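Local coordinates for protein oxalate--CoA ligase (Arabidopsis thaliana, PDB 5IE2) that is a CoA ligase of the ANL superfamily of AMP-binding enzymes, modelled with bound adenosine-5'-triphosphate, at residues His216-Ser225 / Ala254-Thr262. Residues are numbered along the deposited sequence; the frame is centred on the assembly and turned at random.
Sequences HGLLAGLLSS and ATWYTAVPT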
ATOM      1  N   HIS A 216       1.147   0.618   1.562  1.00 15.37           N
ATOM      2  CA  HIS A 216       1.814  -0.459   0.799  1.00 14.26           C
ATOM      3  C   HIS A 216       3.249  -0.008   0.414  1.00 18.32           C
ATOM      4  O   HIS A 216       4.254  -0.657   0.771  1.00 16.54           O
ATOM      5  CB  HIS A 216       0.975  -0.825  -0.439  1.00 12.93           C
ATOM      6  CG  HIS A 216       1.551  -1.919  -1.309  1.00 14.33           C
ATOM      7  ND1 HIS A 216       0.800  -2.544  -2.290  1.00 15.76           N
ATOM      8  CD2 HIS A 216       2.808  -2.411  -1.433  1.00 15.56           C
ATOM      9  CE1 HIS A 216       1.559  -3.419  -2.932  1.00 16.18           C
ATOM     10  NE2 HIS A 216       2.787  -3.339  -2.451  1.00 16.35           N
ATOM     11  N   GLY A 217       3.360   1.089  -0.326  1.00 18.69           N
ATOM     12  CA  GLY A 217       4.706   1.545  -0.698  1.00 17.95           C
ATOM     13  C   GLY A 217       5.508   1.951   0.524  1.00 16.35           C
ATOM     14  O   GLY A 217       6.716   1.670   0.616  1.00 15.62           O
ATOM     15  N   LEU A 218       4.857   2.597   1.496  1.00 16.34           N
ATOM     16  CA  LEU A 218       5.580   3.060   2.689  1.00 15.88           C
ATOM     17  C   LEU A 218       6.139   1.909   3.532  1.00 15.76           C
ATOM     18  O   LEU A 218       7.325   1.913   3.862  1.00 14.21           O
ATOM     19  CB  LEU A 218       4.658   3.908   3.562  1.00 16.14           C
ATOM     20  CG  LEU A 218       5.196   4.583   4.802  1.00 17.62           C
ATOM     21  CD1 LEU A 218       6.327   5.535   4.352  1.00 15.27           C
ATOM     22  CD2 LEU A 218       4.071   5.383   5.495  1.00 20.28           C
ATOM     23  N   LEU A 219       5.279   0.951   3.935  1.00 16.44           N
ATOM     24  CA  LEU A 219       5.733  -0.152   4.821  1.00 15.21           C
ATOM     25  C   LEU A 219       6.552  -1.203   4.105  1.00 14.26           C
ATOM     26  O   LEU A 219       7.586  -1.650   4.604  1.00 16.52           O
ATOM     27  CB  LEU A 219       4.528  -0.882   5.512  1.00 13.72           C
ATOM     28  CG  LEU A 219       4.184  -0.320   6.885  1.00 14.73           C
ATOM     29  CD1 LEU A 219       5.304  -0.644   7.934  1.00 18.51           C
ATOM     30  CD2 LEU A 219       3.892   1.231   6.829  1.00 15.31           C
ATOM     31  N   ALA A 220       6.096  -1.666   2.945  1.00 15.30           N
ATOM     32  CA  ALA A 220       6.789  -2.784   2.304  1.00 15.09           C
ATOM     33  C   ALA A 220       7.970  -2.320   1.498  1.00 17.32           C
ATOM     34  O   ALA A 220       9.077  -2.835   1.662  1.00 18.42           O
ATOM     35  CB  ALA A 220       5.804  -3.593   1.381  1.00 17.32           C
ATOM     36  N   GLY A 221       7.727  -1.399   0.568  1.00 17.56           N
ATOM     37  CA  GLY A 221       8.841  -0.952  -0.279  1.00 17.63           C
ATOM     38  C   GLY A 221       9.933  -0.194   0.496  1.00 18.29           C
ATOM     39  O   GLY A 221      11.112  -0.507   0.363  1.00 18.62           O
ATOM     40  N   LEU A 222       9.535   0.794   1.297  1.00 13.12           N
ATOM     41  CA  LEU A 222      10.514   1.684   1.930  1.00 13.43           C
ATOM     42  C   LEU A 222      10.960   1.165   3.303  1.00 15.55           C
ATOM     43  O   LEU A 222      12.134   0.825   3.510  1.00 14.30           O
ATOM     44  CB  LEU A 222       9.938   3.110   2.060  1.00 13.82           C
ATOM     45  CG  LEU A 222      10.880   4.069   2.809  1.00 18.08           C
ATOM     46  CD1 LEU A 222      12.209   4.363   1.971  1.00 13.43           C
ATOM     47  CD2 LEU A 222      10.136   5.348   3.235  1.00 18.52           C
ATOM     48  N   LEU A 223      10.034   1.091   4.260  1.00 14.01           N
ATOM     49  CA  LEU A 223      10.495   0.912   5.637  1.00 14.43           C
ATOM     50  C   LEU A 223      11.029  -0.493   5.872  1.00 14.28           C
ATOM     51  O   LEU A 223      11.950  -0.657   6.668  1.00 15.63           O
ATOM     52  CB  LEU A 223       9.359   1.216   6.642  1.00 15.07           C
ATOM     53  CG  LEU A 223       8.896   2.702   6.618  1.00 16.32           C
ATOM     54  CD1 LEU A 223       7.666   2.948   7.572  1.00 15.56           C
ATOM     55  CD2 LEU A 223      10.084   3.661   6.957  1.00 16.22           C
ATOM     56  N   SER A 224      10.425  -1.514   5.260  1.00 13.02           N
ATOM     57  CA  SER A 224      10.910  -2.883   5.533  1.00 12.77           C
ATOM     58  C   SER A 224      12.309  -3.090   4.895  1.00 14.26           C
ATOM     59  O   SER A 224      13.160  -3.844   5.441  1.00 16.25           O
ATOM     60  CB  SER A 224       9.938  -3.941   5.003  1.00 14.40           C
ATOM     61  OG  SER A 224       8.690  -3.806   5.759  1.00 15.55           O
ATOM     62  N   SER A 225      12.514  -2.455   3.740  1.00 13.20           N
ATOM     63  CA  SER A 225      13.874  -2.485   3.125  1.00 14.66           C
ATOM     64  C   SER A 225      14.893  -1.855   4.064  1.00 14.50           C
ATOM     65  O   SER A 225      15.953  -2.421   4.333  1.00 16.17           O
ATOM     66  CB  SER A 225      13.899  -1.725   1.784  1.00 15.13           C
ATOM     67  OG  SER A 225      13.099  -2.379   0.820  1.00 16.96           O
ATOM     68  N   ALA A 254      18.498  -4.230  -8.391  1.00 16.64           N
ATOM     69  CA  ALA A 254      17.266  -4.666  -7.686  1.00 17.68           C
ATOM     70  C   ALA A 254      17.143  -6.181  -7.642  1.00 19.35           C
ATOM     71  O   ALA A 254      17.570  -6.897  -8.566  1.00 17.97           O
ATOM     72  CB  ALA A 254      16.027  -4.110  -8.350  1.00 16.00           C
ATOM     73  N   THR A 255      16.538  -6.653  -6.545  1.00 16.19           N
ATOM     74  CA  THR A 255      16.336  -8.075  -6.329  1.00 16.14           C
ATOM     75  C   THR A 255      14.852  -8.400  -6.181  1.00 15.82           C
ATOM     76  O   THR A 255      14.495  -9.585  -6.110  1.00 16.65           O
ATOM     77  CB  THR A 255      17.056  -8.575  -5.061  1.00 16.91           C
ATOM     78  OG1 THR A 255      16.599  -7.816  -3.939  1.00 16.92           O
ATOM     79  CG2 THR A 255      18.609  -8.411  -5.192  1.00 17.04           C
ATOM     80  N   TRP A 256      14.015  -7.367  -6.068  1.00 14.95           N
ATOM     81  CA  TRP A 256      12.558  -7.619  -5.960  1.00 14.81           C
ATOM     82  C   TRP A 256      11.831  -6.302  -6.221  1.00 16.99           C
ATOM     83  O   TRP A 256      12.473  -5.223  -6.207  1.00 16.69           O
ATOM     84  CB  TRP A 256      12.225  -8.167  -4.535  1.00 12.74           C
ATOM     85  CG  TRP A 256      12.431  -7.168  -3.451  1.00 13.66           C
ATOM     86  CD1 TRP A 256      13.646  -6.686  -2.990  1.00 15.19           C
ATOM     87  CD2 TRP A 256      11.412  -6.491  -2.692  1.00 13.40           C
ATOM     88  NE1 TRP A 256      13.432  -5.776  -1.976  1.00 14.96           N
ATOM     89  CE2 TRP A 256      12.078  -5.669  -1.737  1.00 17.07           C
ATOM     90  CE3 TRP A 256       9.995  -6.567  -2.675  1.00 14.31           C
ATOM     91  CZ2 TRP A 256      11.372  -4.881  -0.773  1.00 17.47           C
ATOM     92  CZ3 TRP A 256       9.275  -5.793  -1.707  1.00 17.51           C
ATOM     93  CH2 TRP A 256       9.972  -4.933  -0.793  1.00 18.38           C
ATOM     94  N   TYR A 257      10.491  -6.350  -6.381  1.00 15.24           N
ATOM     95  CA  TYR A 257       9.680  -5.147  -6.251  1.00 14.34           C
ATOM     96  C   TYR A 257       8.267  -5.568  -5.804  1.00 13.84           C
ATOM     97  O   TYR A 257       7.907  -6.762  -5.860  1.00 15.28           O
ATOM     98  CB  TYR A 257       9.612  -4.287  -7.569  1.00 14.92           C
ATOM     99  CG  TYR A 257       8.709  -4.810  -8.673  1.00 15.38           C
ATOM    100  CD1 TYR A 257       7.410  -4.301  -8.858  1.00 16.39           C
ATOM    101  CD2 TYR A 257       9.156  -5.797  -9.549  1.00 16.96           C
ATOM    102  CE1 TYR A 257       6.577  -4.768  -9.871  1.00 16.09           C
ATOM    103  CE2 TYR A 257       8.354  -6.269 -10.566  1.00 15.92           C
ATOM    104  CZ  TYR A 257       7.056  -5.738 -10.738  1.00 16.84           C
ATOM    105  OH  TYR A 257       6.244  -6.209 -11.741  1.00 18.20           O
ATOM    106  N   THR A 258       7.522  -4.578  -5.356  1.00 14.41           N
ATOM    107  CA  THR A 258       6.137  -4.813  -4.951  1.00 13.72           C
ATOM    108  C   THR A 258       5.265  -3.777  -5.635  1.00 16.28           C
ATOM    109  O   THR A 258       5.673  -2.586  -5.794  1.00 17.90           O
ATOM    110  CB  THR A 258       5.997  -4.755  -3.400  1.00 15.40           C
ATOM    111  OG1 THR A 258       4.652  -5.077  -3.038  1.00 17.16           O
ATOM    112  CG2 THR A 258       6.335  -3.350  -2.850  1.00 17.26           C
ATOM    113  N   ALA A 259       4.062  -4.194  -6.053  1.00 16.26           N
ATOM    114  CA  ALA A 259       3.174  -3.260  -6.716  1.00 15.85           C
ATOM    115  C   ALA A 259       1.764  -3.755  -6.558  1.00 16.86           C
ATOM    116  O   ALA A 259       1.534  -4.870  -6.063  1.00 16.01           O
ATOM    117  CB  ALA A 259       3.531  -3.095  -8.201  1.00 15.01           C
ATOM    118  N   VAL A 260       0.818  -2.942  -6.976  1.00 15.87           N
ATOM    119  CA  VAL A 260      -0.597  -3.379  -7.003  1.00 16.62           C
ATOM    120  C   VAL A 260      -0.931  -3.942  -8.416  1.00 19.63           C
ATOM    121  O   VAL A 260      -0.234  -3.620  -9.404  1.00 18.36           O
ATOM    122  CB  VAL A 260      -1.541  -2.209  -6.651  1.00 16.34           C
ATOM    123  CG1 VAL A 260      -1.175  -1.651  -5.236  1.00 20.52           C
ATOM    124  CG2 VAL A 260      -1.426  -1.081  -7.739  1.00 17.57           C
ATOM    125  N   PRO A 261      -1.995  -4.743  -8.541  1.00 19.07           N
ATOM    126  CA  PRO A 261      -2.277  -5.337  -9.863  1.00 18.51           C
ATOM    127  C   PRO A 261      -2.364  -4.322 -11.030  1.00 19.49           C
ATOM    128  O   PRO A 261      -1.870  -4.640 -12.113  1.00 19.98           O
ATOM    129  CB  PRO A 261      -3.631  -6.014  -9.659  1.00 17.41           C
ATOM    130  CG  PRO A 261      -3.536  -6.510  -8.191  1.00 17.02           C
ATOM    131  CD  PRO A 261      -2.853  -5.319  -7.478  1.00 16.19           C
ATOM    132  N   THR A 262      -2.926  -3.132 -10.845  1.00 19.67           N
ATOM    133  CA  THR A 262      -3.023  -2.228 -12.004  1.00 19.52           C
ATOM    134  C   THR A 262      -1.617  -1.768 -12.481  1.00 20.50           C
ATOM    135  O   THR A 262      -1.369  -1.588 -13.696  1.00 19.45           O
ATOM    136  CB  THR A 262      -3.896  -1.017 -11.718  1.00 19.99           C
ATOM    137  OG1 THR A 262      -3.394  -0.329 -10.565  1.00 22.37           O
ATOM    138  CG2 THR A 262      -5.374  -1.476 -11.462  1.00 22.83           C
TER
HETATM  139  O   HOH W   1      15.002  -3.611  -0.838  1.00 15.93           O
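His216 sets its CG anti to the backbone N (chi1 180°) and Thr258 turns OG1 anti to its own N (chi1 -176°), which carries the imidazole off the helix toward the strand and brings the hydroxyl to its NE2. NE2 of His216 lies 2.6 Å from OG1 of Thr258 in a short, fairly straight hydrogen bond (163°), the hydroxyl coming in at the rim of the imidazole and nearly level with it. The same edge brings CE1 of His216 to 3.5 Å from the carbonyl O of Ala259, while CG1 of Val260, the residue at the N-cap of helix 261-273, packs 3.7 Å from ND1 of His216. Two more bonds help fix the pair: ND1 goes to Ser289, and OG1 of Thr258 also to Arg286; His319 stacks on the imidazole. Strand 256-259 is an outermost strand of a five-stranded mixed sheet, parallel to strand 284-287, and helix 215-227 runs nearly antiparallel to it, the local axes 8.7 Å apart at closest. Gly221 and Ala220 keep the helix surface low here, and CG2 of Thr258 comes within 4.3 Å of CB of Ala220. Farther along, the six-membered ring of Trp256 points edge-on at the helix, its CH2 3.4 Å from O of Ala220, a buried carbonyl without a hydrogen-bond partner. CZ2 of Trp256 is equally near OG of Ser225, which itself bonds back to O of Gly221. A water closes this end, donating to OG of Ser225 and accepting from NE1 of Trp256 at 2.9 Å.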